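Local coordinates for protein uronate isomerase (Bacillus halodurans C-125, PDB 3HK8) that probably catalyses the isomerisation of D-glucuronate to D-fructuronate and of D-galacturonate to D-tagaturonate, as a zinc-binding enzyme of the amidohydrolase superfamily, at residues A[22-27]-A[352-357]; A[140-145]-A[165-170]; A[274-279]-A[325-330]. All coordinates share one frame; numbering follows the deposited sequence.

Contact 1: A[22-27]-A[352-357]; sequences VTDMHT and QHSDAR. With ZN (zinc ion), chain E; HDL (D-arabinohydroxamic acid), chain C.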
loop_
_atom_site.group_PDB
_atom_site.type_symbol
_atom_site.label_atom_id
_atom_site.label_comp_id
_atom_site.label_asym_id
_atom_site.label_seq_id
_atom_site.Cartn_x
_atom_site.Cartn_y
_atom_site.Cartn_z
ATOM N N VAL A 22 -42.707 -18.660 -12.475
ATOM C CA VAL A 22 -41.471 -18.132 -11.939
ATOM C C VAL A 22 -41.390 -17.966 -10.433
ATOM O O VAL A 22 -42.350 -17.544 -9.782
ATOM C CB VAL A 22 -41.170 -16.742 -12.565
ATOM C CG1 VAL A 22 -39.875 -16.166 -11.983
ATOM C CG2 VAL A 22 -41.098 -16.858 -14.087
ATOM N N THR A 23 -40.231 -18.310 -9.881
ATOM C CA THR A 23 -39.972 -18.091 -8.469
ATOM C C THR A 23 -38.997 -16.914 -8.517
ATOM O O THR A 23 -37.869 -17.053 -9.003
ATOM C CB THR A 23 -39.282 -19.285 -7.773
ATOM O OG1 THR A 23 -40.232 -20.335 -7.548
ATOM C CG2 THR A 23 -38.716 -18.847 -6.418
ATOM N N ASP A 24 -39.453 -15.752 -8.062
ATOM C CA ASP A 24 -38.636 -14.543 -8.041
ATOM C C ASP A 24 -37.899 -14.578 -6.701
ATOM O O ASP A 24 -38.473 -14.221 -5.667
ATOM C CB ASP A 24 -39.544 -13.317 -8.110
ATOM C CG ASP A 24 -38.830 -12.101 -8.640
ATOM O OD1 ASP A 24 -37.608 -11.973 -8.415
ATOM O OD2 ASP A 24 -39.497 -11.273 -9.277
ATOM N N MET A 25 -36.632 -14.985 -6.712
ATOM C CA MET A 25 -35.909 -15.134 -5.452
ATOM C C MET A 25 -35.328 -13.912 -4.747
ATOM O O MET A 25 -34.635 -14.047 -3.743
ATOM C CB MET A 25 -34.861 -16.256 -5.576
ATOM C CG MET A 25 -33.970 -16.194 -6.796
ATOM S SD MET A 25 -32.662 -14.984 -6.626
ATOM C CE MET A 25 -31.665 -15.776 -5.439
ATOM N N HIS A 26 -35.619 -12.724 -5.260
ATOM C CA HIS A 26 -35.210 -11.492 -4.600
ATOM C C HIS A 26 -35.998 -10.296 -5.103
ATOM O O HIS A 26 -35.855 -9.873 -6.253
ATOM C CB HIS A 26 -33.720 -11.190 -4.752
ATOM C CG HIS A 26 -33.331 -9.870 -4.161
ATOM N ND1 HIS A 26 -33.579 -9.548 -2.843
ATOM C CD2 HIS A 26 -32.763 -8.771 -4.714
ATOM C CE1 HIS A 26 -33.180 -8.310 -2.609
ATOM N NE2 HIS A 26 -32.682 -7.817 -3.728
ATOM N N THR A 27 -36.838 -9.758 -4.225
ATOM C CA THR A 27 -37.654 -8.590 -4.539
ATOM C C THR A 27 -37.759 -7.732 -3.283
ATOM O O THR A 27 -37.250 -8.096 -2.217
ATOM C CB THR A 27 -39.100 -8.965 -4.934
ATOM O OG1 THR A 27 -39.835 -9.312 -3.751
ATOM C CG2 THR A 27 -39.118 -10.146 -5.909
ATOM N N GLN A 352 -32.005 -14.943 -13.348
ATOM C CA GLN A 352 -32.554 -13.650 -12.998
ATOM C C GLN A 352 -33.465 -13.594 -11.781
ATOM O O GLN A 352 -33.959 -14.616 -11.298
ATOM C CB GLN A 352 -33.307 -13.106 -14.225
ATOM C CG GLN A 352 -33.819 -11.678 -14.109
ATOM C CD GLN A 352 -32.692 -10.650 -14.026
ATOM O OE1 GLN A 352 -31.847 -10.703 -13.125
ATOM N NE2 GLN A 352 -32.680 -9.709 -14.964
ATOM N N HIS A 353 -33.648 -12.368 -11.291
ATOM C CA HIS A 353 -34.541 -12.041 -10.186
ATOM C C HIS A 353 -35.003 -10.634 -10.584
ATOM O O HIS A 353 -34.303 -9.954 -11.332
ATOM C CB HIS A 353 -33.815 -12.037 -8.827
ATOM C CG HIS A 353 -32.824 -10.926 -8.658
ATOM N ND1 HIS A 353 -31.502 -11.040 -9.036
ATOM C CD2 HIS A 353 -32.963 -9.680 -8.147
ATOM C CE1 HIS A 353 -30.870 -9.910 -8.765
ATOM N NE2 HIS A 353 -31.734 -9.069 -8.223
ATOM N N SER A 354 -36.163 -10.194 -10.109
ATOM C CA SER A 354 -36.673 -8.878 -10.499
ATOM C C SER A 354 -36.205 -7.701 -9.655
ATOM O O SER A 354 -35.999 -6.610 -10.184
ATOM C CB SER A 354 -38.201 -8.875 -10.493
ATOM O OG SER A 354 -38.687 -8.859 -9.158
ATOM N N ASP A 355 -36.049 -7.917 -8.351
ATOM C CA ASP A 355 -35.650 -6.854 -7.440
ATOM C C ASP A 355 -36.763 -5.801 -7.441
ATOM O O ASP A 355 -36.525 -4.630 -7.151
ATOM C CB ASP A 355 -34.345 -6.208 -7.909
ATOM C CG ASP A 355 -33.345 -6.038 -6.780
ATOM O OD1 ASP A 355 -33.736 -5.537 -5.705
ATOM O OD2 ASP A 355 -32.169 -6.410 -6.971
ATOM N N ALA A 356 -37.979 -6.224 -7.768
ATOM C CA ALA A 356 -39.107 -5.302 -7.844
ATOM C C ALA A 356 -39.406 -4.567 -6.538
ATOM O O ALA A 356 -39.453 -5.173 -5.465
ATOM C CB ALA A 356 -40.353 -6.040 -8.319
ATOM N N ARG A 357 -39.597 -3.255 -6.655
ATOM C CA ARG A 357 -39.922 -2.388 -5.527
ATOM C C ARG A 357 -41.396 -2.025 -5.620
ATOM O O ARG A 357 -42.033 -1.699 -4.616
ATOM C CB ARG A 357 -39.073 -1.109 -5.568
ATOM C CG ARG A 357 -37.721 -1.243 -4.900
ATOM C CD ARG A 357 -36.832 -0.077 -5.250
ATOM N NE ARG A 357 -35.600 -0.067 -4.471
ATOM C CZ ARG A 357 -35.502 0.367 -3.217
ATOM N NH1 ARG A 357 -36.568 0.835 -2.580
ATOM N NH2 ARG A 357 -34.326 0.347 -2.601
HETATM ZN ZN ZN E . -32.691 -5.675 -3.960
HETATM O O1A HDL C . -31.198 -5.245 -2.425
HETATM C C1 HDL C . -30.520 -4.200 -2.609
HETATM O O1B HDL C . -29.684 -3.733 -1.799
HETATM C C2 HDL C . -30.711 -3.422 -3.923
HETATM O O2 HDL C . -31.385 -4.258 -4.874
HETATM C C3 HDL C . -31.521 -2.123 -3.642
HETATM O O3 HDL C . -32.863 -2.420 -3.257
HETATM C C4 HDL C . -31.599 -1.117 -4.846
HETATM O O4 HDL C . -31.893 0.199 -4.384
HETATM C C5 HDL C . -32.669 -1.482 -5.911
HETATM O O5 HDL C . -33.613 -0.738 -6.178
HETATM N N6 HDL C . -32.527 -2.655 -6.542
HETATM O O6 HDL C . -31.559 -2.868 -7.474
HETATM O O HOH W 1 -35.431 -15.700 -9.464
#

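Contact 2: A[140-145]-A[165-170]; sequences VVMTND and FHAALR. With HDL (D-arabinohydroxamic acid), chain C.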
loop_
_atom_site.group_PDB
_atom_site.type_symbol
_atom_site.label_atom_id
_atom_site.label_comp_id
_atom_site.label_asym_id
_atom_site.label_seq_id
_atom_site.Cartn_x
_atom_site.Cartn_y
_atom_site.Cartn_z
ATOM N N VAL A 140 -42.753 -15.337 -4.632
ATOM C CA VAL A 140 -42.005 -14.102 -4.488
ATOM C C VAL A 140 -41.226 -14.171 -3.184
ATOM O O VAL A 140 -41.771 -14.555 -2.146
ATOM C CB VAL A 140 -42.951 -12.877 -4.442
ATOM C CG1 VAL A 140 -42.164 -11.612 -4.173
ATOM C CG2 VAL A 140 -43.713 -12.761 -5.752
ATOM N N VAL A 141 -39.944 -13.834 -3.243
ATOM C CA VAL A 141 -39.125 -13.816 -2.041
ATOM C C VAL A 141 -38.982 -12.342 -1.662
ATOM O O VAL A 141 -38.530 -11.527 -2.462
ATOM C CB VAL A 141 -37.737 -14.429 -2.285
ATOM C CG1 VAL A 141 -36.860 -14.261 -1.032
ATOM C CG2 VAL A 141 -37.883 -15.918 -2.626
ATOM N N MET A 142 -39.403 -12.013 -0.444
ATOM C CA MET A 142 -39.358 -10.652 0.073
ATOM C C MET A 142 -37.981 -10.362 0.651
ATOM O O MET A 142 -37.141 -11.253 0.764
ATOM C CB MET A 142 -40.380 -10.471 1.220
ATOM C CG MET A 142 -41.845 -10.809 0.922
ATOM S SD MET A 142 -42.965 -10.558 2.377
ATOM C CE MET A 142 -42.630 -11.993 3.272
ATOM N N THR A 143 -37.769 -9.100 1.005
ATOM C CA THR A 143 -36.544 -8.652 1.664
ATOM C C THR A 143 -37.115 -8.129 2.990
ATOM O O THR A 143 -37.790 -7.094 3.019
ATOM C CB THR A 143 -35.850 -7.488 0.922
ATOM O OG1 THR A 143 -35.331 -7.957 -0.329
ATOM C CG2 THR A 143 -34.692 -6.938 1.757
ATOM N N ASN A 144 -36.869 -8.856 4.072
ATOM C CA ASN A 144 -37.409 -8.475 5.368
ATOM C C ASN A 144 -36.333 -8.027 6.348
ATOM O O ASN A 144 -35.534 -8.828 6.830
ATOM C CB ASN A 144 -38.206 -9.654 5.928
ATOM C CG ASN A 144 -39.242 -10.159 4.941
ATOM O OD1 ASN A 144 -40.298 -9.545 4.758
ATOM N ND2 ASN A 144 -38.933 -11.260 4.275
ATOM N N ASP A 145 -36.339 -6.729 6.638
ATOM C CA ASP A 145 -35.369 -6.116 7.533
ATOM C C ASP A 145 -35.968 -5.835 8.911
ATOM O O ASP A 145 -36.760 -4.910 9.081
ATOM C CB ASP A 145 -34.853 -4.820 6.898
ATOM C CG ASP A 145 -33.910 -4.051 7.803
ATOM O OD1 ASP A 145 -33.428 -4.618 8.811
ATOM O OD2 ASP A 145 -33.641 -2.871 7.493
ATOM N N PHE A 165 -45.760 -15.704 -0.890
ATOM C CA PHE A 165 -44.637 -14.873 -0.463
ATOM C C PHE A 165 -43.724 -15.565 0.549
ATOM O O PHE A 165 -44.189 -16.172 1.514
ATOM C CB PHE A 165 -45.161 -13.558 0.114
ATOM C CG PHE A 165 -45.860 -12.699 -0.900
ATOM C CD1 PHE A 165 -45.213 -11.608 -1.474
ATOM C CD2 PHE A 165 -47.146 -13.022 -1.333
ATOM C CE1 PHE A 165 -45.828 -10.854 -2.464
ATOM C CE2 PHE A 165 -47.774 -12.275 -2.327
ATOM C CZ PHE A 165 -47.114 -11.188 -2.895
ATOM N N HIS A 166 -42.416 -15.476 0.318
ATOM C CA HIS A 166 -41.449 -16.092 1.216
ATOM C C HIS A 166 -40.547 -15.048 1.848
ATOM O O HIS A 166 -40.242 -14.019 1.243
ATOM C CB HIS A 166 -40.615 -17.127 0.459
ATOM C CG HIS A 166 -41.446 -18.185 -0.192
ATOM N ND1 HIS A 166 -42.003 -18.025 -1.442
ATOM C CD2 HIS A 166 -41.898 -19.372 0.273
ATOM C CE1 HIS A 166 -42.765 -19.066 -1.717
ATOM N NE2 HIS A 166 -42.720 -19.899 -0.693
ATOM N N ALA A 167 -40.112 -15.324 3.067
ATOM C CA ALA A 167 -39.265 -14.396 3.793
ATOM C C ALA A 167 -37.773 -14.623 3.584
ATOM O O ALA A 167 -37.323 -15.738 3.336
ATOM C CB ALA A 167 -39.590 -14.461 5.289
ATOM N N ALA A 168 -37.021 -13.533 3.676
ATOM C CA ALA A 168 -35.572 -13.558 3.566
ATOM C C ALA A 168 -35.110 -12.553 4.622
ATOM O O ALA A 168 -35.545 -11.397 4.628
ATOM C CB ALA A 168 -35.122 -13.128 2.169
ATOM N N LEU A 169 -34.247 -13.002 5.525
ATOM C CA LEU A 169 -33.750 -12.159 6.608
ATOM C C LEU A 169 -32.609 -11.231 6.168
ATOM O O LEU A 169 -31.464 -11.664 6.037
ATOM C CB LEU A 169 -33.300 -13.057 7.772
ATOM C CG LEU A 169 -32.706 -12.423 9.039
ATOM C CD1 LEU A 169 -33.682 -11.421 9.657
ATOM C CD2 LEU A 169 -32.380 -13.524 10.032
ATOM N N ARG A 170 -32.930 -9.957 5.936
ATOM C CA ARG A 170 -31.938 -8.973 5.514
ATOM C C ARG A 170 -31.191 -8.473 6.743
ATOM O O ARG A 170 -31.813 -8.073 7.727
ATOM C CB ARG A 170 -32.612 -7.806 4.785
ATOM C CG ARG A 170 -31.637 -6.719 4.325
ATOM C CD ARG A 170 -30.561 -7.261 3.377
ATOM N NE ARG A 170 -31.044 -7.322 2.008
ATOM C CZ ARG A 170 -30.708 -6.466 1.041
ATOM N NH1 ARG A 170 -29.861 -5.470 1.275
ATOM N NH2 ARG A 170 -31.257 -6.588 -0.160
HETATM O O1A HDL C . -31.198 -5.245 -2.425
HETATM C C1 HDL C . -30.520 -4.200 -2.609
HETATM O O1B HDL C . -29.684 -3.733 -1.799
HETATM C C2 HDL C . -30.711 -3.422 -3.923
HETATM O O2 HDL C . -31.385 -4.258 -4.874
HETATM C C3 HDL C . -31.521 -2.123 -3.642
HETATM O O3 HDL C . -32.863 -2.420 -3.257
HETATM C C4 HDL C . -31.599 -1.117 -4.846
HETATM O O4 HDL C . -31.893 0.199 -4.384
HETATM C C5 HDL C . -32.669 -1.482 -5.911
HETATM O O5 HDL C . -33.613 -0.738 -6.178
HETATM N N6 HDL C . -32.527 -2.655 -6.542
HETATM O O6 HDL C . -31.559 -2.868 -7.474
HETATM O O HOH W 2 -32.287 -9.303 0.461
#

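Contact 3: A[274-279]-A[325-330]; sequences DFVGKA and WWFMNN. With HDL (D-arabinohydroxamic acid), chain C; CO3 (carbonate ion), chain D.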
loop_
_atom_site.group_PDB
_atom_site.type_symbol
_atom_site.label_atom_id
_atom_site.label_comp_id
_atom_site.label_asym_id
_atom_site.label_seq_id
_atom_site.Cartn_x
_atom_site.Cartn_y
_atom_site.Cartn_z
ATOM N N ASP A 274 -26.935 5.597 -4.831
ATOM C CA ASP A 274 -25.874 4.601 -4.682
ATOM C C ASP A 274 -25.078 4.385 -5.971
ATOM O O ASP A 274 -25.619 4.450 -7.075
ATOM C CB ASP A 274 -26.449 3.262 -4.197
ATOM C CG ASP A 274 -27.116 3.375 -2.840
ATOM O OD1 ASP A 274 -26.714 4.262 -2.051
ATOM O OD2 ASP A 274 -28.029 2.568 -2.555
ATOM N N PHE A 275 -23.790 4.106 -5.801
ATOM C CA PHE A 275 -22.866 3.893 -6.900
ATOM C C PHE A 275 -22.360 2.442 -6.885
ATOM O O PHE A 275 -22.821 1.616 -6.091
ATOM C CB PHE A 275 -21.713 4.904 -6.765
ATOM C CG PHE A 275 -20.785 4.966 -7.954
ATOM C CD1 PHE A 275 -21.279 4.913 -9.254
ATOM C CD2 PHE A 275 -19.413 5.137 -7.766
ATOM C CE1 PHE A 275 -20.426 5.031 -10.348
ATOM C CE2 PHE A 275 -18.551 5.258 -8.851
ATOM C CZ PHE A 275 -19.059 5.206 -10.151
ATOM N N VAL A 276 -21.404 2.136 -7.751
ATOM C CA VAL A 276 -20.878 0.776 -7.861
ATOM C C VAL A 276 -19.354 0.740 -7.917
ATOM O O VAL A 276 -18.713 1.720 -8.295
ATOM C CB VAL A 276 -21.438 0.110 -9.144
ATOM C CG1 VAL A 276 -21.095 0.979 -10.351
ATOM C CG2 VAL A 276 -20.874 -1.296 -9.319
ATOM N N GLY A 277 -18.782 -0.401 -7.545
ATOM C CA GLY A 277 -17.337 -0.566 -7.586
ATOM C C GLY A 277 -16.967 -2.032 -7.761
ATOM O O GLY A 277 -17.707 -2.927 -7.332
ATOM N N LYS A 278 -15.833 -2.287 -8.405
ATOM C CA LYS A 278 -15.379 -3.651 -8.613
ATOM C C LYS A 278 -14.821 -4.158 -7.285
ATOM O O LYS A 278 -14.088 -3.449 -6.590
ATOM C CB LYS A 278 -14.281 -3.699 -9.683
ATOM C CG LYS A 278 -13.815 -5.112 -10.011
ATOM C CD LYS A 278 -12.595 -5.129 -10.906
ATOM C CE LYS A 278 -12.267 -6.559 -11.333
ATOM N NZ LYS A 278 -11.068 -6.633 -12.218
ATOM N N ALA A 279 -15.172 -5.382 -6.924
ATOM C CA ALA A 279 -14.683 -5.940 -5.676
ATOM C C ALA A 279 -13.629 -7.002 -5.935
ATOM O O ALA A 279 -13.481 -7.490 -7.060
ATOM C CB ALA A 279 -15.838 -6.544 -4.894
ATOM N N TRP A 325 -28.096 -8.057 -11.358
ATOM C CA TRP A 325 -28.457 -7.061 -10.371
ATOM C C TRP A 325 -28.297 -5.566 -10.638
ATOM O O TRP A 325 -27.219 -5.091 -11.024
ATOM C CB TRP A 325 -27.723 -7.429 -9.073
ATOM C CG TRP A 325 -28.025 -6.580 -7.878
ATOM C CD1 TRP A 325 -29.245 -6.116 -7.483
ATOM C CD2 TRP A 325 -27.095 -6.183 -6.860
ATOM N NE1 TRP A 325 -29.135 -5.455 -6.274
ATOM C CE2 TRP A 325 -27.827 -5.484 -5.872
ATOM C CE3 TRP A 325 -25.712 -6.352 -6.688
ATOM C CZ2 TRP A 325 -27.224 -4.954 -4.725
ATOM C CZ3 TRP A 325 -25.112 -5.823 -5.549
ATOM C CH2 TRP A 325 -25.871 -5.131 -4.581
ATOM N N TRP A 326 -29.402 -4.843 -10.437
ATOM C CA TRP A 326 -29.425 -3.384 -10.508
ATOM C C TRP A 326 -28.852 -2.772 -11.792
ATOM O O TRP A 326 -29.507 -2.765 -12.838
ATOM C CB TRP A 326 -28.642 -2.888 -9.290
ATOM C CG TRP A 326 -28.963 -1.540 -8.732
ATOM C CD1 TRP A 326 -29.519 -0.470 -9.379
ATOM C CD2 TRP A 326 -28.623 -1.083 -7.420
ATOM N NE1 TRP A 326 -29.538 0.629 -8.546
ATOM C CE2 TRP A 326 -28.993 0.279 -7.338
ATOM C CE3 TRP A 326 -28.033 -1.697 -6.301
ATOM C CZ2 TRP A 326 -28.794 1.043 -6.179
ATOM C CZ3 TRP A 326 -27.833 -0.932 -5.145
ATOM C CH2 TRP A 326 -28.215 0.423 -5.099
ATOM N N PHE A 327 -27.635 -2.240 -11.700
ATOM C CA PHE A 327 -26.981 -1.628 -12.858
ATOM C C PHE A 327 -26.607 -2.659 -13.929
ATOM O O PHE A 327 -26.233 -2.292 -15.041
ATOM C CB PHE A 327 -25.734 -0.849 -12.416
ATOM C CG PHE A 327 -26.019 0.196 -11.369
ATOM C CD1 PHE A 327 -27.008 1.163 -11.578
ATOM C CD2 PHE A 327 -25.329 0.196 -10.165
ATOM C CE1 PHE A 327 -27.307 2.118 -10.590
ATOM C CE2 PHE A 327 -25.619 1.147 -9.169
ATOM C CZ PHE A 327 -26.611 2.105 -9.388
ATOM N N MET A 328 -26.705 -3.944 -13.582
ATOM C CA MET A 328 -26.423 -5.034 -14.522
ATOM C C MET A 328 -27.721 -5.427 -15.251
ATOM O O MET A 328 -27.690 -6.099 -16.286
ATOM C CB MET A 328 -25.903 -6.278 -13.774
ATOM C CG MET A 328 -24.535 -6.149 -13.083
ATOM S SD MET A 328 -23.130 -6.043 -14.210
ATOM C CE MET A 328 -23.119 -4.305 -14.484
ATOM N N ASN A 329 -28.858 -4.998 -14.707
ATOM C CA ASN A 329 -30.163 -5.360 -15.262
ATOM C C ASN A 329 -30.597 -4.557 -16.490
ATOM O O ASN A 329 -31.636 -3.904 -16.491
ATOM C CB ASN A 329 -31.221 -5.276 -14.151
ATOM C CG ASN A 329 -32.490 -6.047 -14.488
ATOM O OD1 ASN A 329 -32.467 -6.985 -15.283
ATOM N ND2 ASN A 329 -33.601 -5.661 -13.869
ATOM N N ASN A 330 -29.783 -4.629 -17.535
ATOM C CA ASN A 330 -30.028 -3.948 -18.801
ATOM C C ASN A 330 -29.753 -4.971 -19.900
ATOM O O ASN A 330 -28.789 -5.729 -19.818
ATOM C CB ASN A 330 -29.095 -2.739 -18.928
ATOM C CG ASN A 330 -29.394 -1.668 -17.891
ATOM O OD1 ASN A 330 -30.390 -0.950 -17.998
ATOM N ND2 ASN A 330 -28.544 -1.572 -16.866
HETATM O O1A HDL C . -31.198 -5.245 -2.425
HETATM C C1 HDL C . -30.520 -4.200 -2.609
HETATM O O1B HDL C . -29.684 -3.733 -1.799
HETATM C C2 HDL C . -30.711 -3.422 -3.923
HETATM O O2 HDL C . -31.385 -4.258 -4.874
HETATM C C3 HDL C . -31.521 -2.123 -3.642
HETATM O O3 HDL C . -32.863 -2.420 -3.257
HETATM C C4 HDL C . -31.599 -1.117 -4.846
HETATM O O4 HDL C . -31.893 0.199 -4.384
HETATM C C5 HDL C . -32.669 -1.482 -5.911
HETATM O O5 HDL C . -33.613 -0.738 -6.178
HETATM N N6 HDL C . -32.527 -2.655 -6.542
HETATM O O6 HDL C . -31.559 -2.868 -7.474
HETATM C C CO3 D . -30.285 4.347 -9.610
HETATM O O1 CO3 D . -29.417 4.889 -10.415
HETATM O O2 CO3 D . -31.527 4.751 -9.630
HETATM O O3 CO3 D . -29.910 3.425 -8.764
#

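Contact 1: A[22-27]-A[352-357]
His26 sends its ring out with CG opposite the backbone N (chi1 176°), which carries NE2 to a zinc ion shared with Asp355, while Ser354 tucks OG between its own N and carbonyl carbon (chi1 74°) and meets Asp24. The zinc ion lies 2.0 Å from OD1 of Asp355. His26 NE2 and Asp355 OD1 are 3.2 Å apart because both are ligands of that ion; the ring and carboxylate planes stand nearly perpendicular. His28 and two oxygens of the bound D-arabinohydroxamic acid complete the site, and Arg357 NE binds ligand O5 at 2.7 Å. Behind the metal, both oxygens of Asp24 grip Ser354 on their syn sides: OD1 takes the Ser354 N-H at 2.9 Å, almost straight at 174°, and OD2 takes Ser354 OG at 2.5 Å. That hydroxyl in turn accepts from Ala356 N, an ST turn, and Trp366 gives Asp24 OD2 a further bond. Asp355 N reaches His26 O at 2.9 Å, in the carbonyl plane. His353 donates from NE2, within its ring plane, to Asp355 OD2 at 3.0 Å, coming from above the carboxylate plane. Zinc thus holds one oxygen of Asp355 and second-shell His353 the other, which should limit carboxylate rotation.

Contact 2: A[140-145]-A[165-170]
Val140 and Phe165 lie side by side on one face of the parallel sheet, the isopropyl group resting by the ring with Val140 CB 3.9 Å from Phe165 CD1. Met142 extends this patch, its CG approaching the ring of Phe165 at the edge, then bends at its thioether to lay CE beside Ala167. On the other side of the strands, the methyl of Ala168 fits into the notch between Val141 CG1, 3.8 Å from Ala168 CB, and the carbonyl of Met142, whose O is 3.1 Å from the same methyl. Two pairs of backbone bonds flank this point: His166 N to Val140 O and Met142 N to His166 O before it, Asn144 N to Ala168 O and Arg170 N to Asn144 O after it.

Strands 137-141 and 165-166 belong to a beta-alpha-beta unit; beyond it the backbones run on together to a single bridge, Asn144 with Leu169, beside Arg170 on strand 169-170. There Thr143 turns CG2 opposite its backbone N (chi1 -68° for OG1) and presses it against the doubly bent chain of Arg170, 3.7 Å from NE. Thr143 OG1 meanwhile bonds to Thr27 O. The Asp172 salt bridge at NH1 and a water 2.8 Å from NE hold the guanidinium, whose NH2 donates to O1A of D-arabinohydroxamic acid at 2.6 Å; its positive charge would probably favour this carboxylate oxygen, which also binds the zinc ion.

Contact 3: A[274-279]-A[325-330]
Asp274 meets the rim of Trp326: with CG opposite its carbonyl carbon (chi1 -61°), its OD2 lies 3.3 Å from Trp326 CH2, in the indole plane but with the carboxylate turned 72° to it. Lys263 meets its charge in a salt bridge, and Arg264 N bonds to its other oxygen. Trp326, with CG roughly anti to its backbone N (chi1 -153°), has Phe327 CZ over one face and C4 of D-arabinohydroxamic acid over the opposite one, both offset toward the rim. Its NE1 donates a hydrogen bond of 2.8 Å to O3 of a carbonate ion, probably from the crystallisation liquor. Phe327 presents its ring edge to Asp274 O, 3.4 Å from CZ, and brings CD2 obliquely within 4.0 Å of Val276 CB. Trp325 NE1 makes a nearly straight hydrogen bond to ligand O2 at 2.9 Å, so two successive indoles line the ligand, one by an edge and one by a face. Lys315 of a second subunit bonds to Asp274 O, and Val311 of that subunit packs on Phe327. Strand 275-276 pairs antiparallel with strand 255-262, and the aromatic loop follows strand 319-321 and leads into helix 331-345.

Overall arrangement
The three contacts converge on one bound D-arabinohydroxamic acid from different strands and loops around the barrel-like core expected of this superfamily. Along the chain, contact 1 spans the longest separation, and contacts 2 and 3 follow one another within the interval between its two segments. The centres of contacts 1 and 2 are about 11 Å apart, and neighbouring strands 22-24 and 137-141 join them, with Asp24 O paired to Val141 N. The centre of contact 3 is about 16 Å from that of contact 1, which it touches where Trp325 packs on Asp355, and about 21 Å from that of contact 2, with which it shares the mixed sheet. The zinc site, the arginine side and the aromatic wall are thus brought around one pocket.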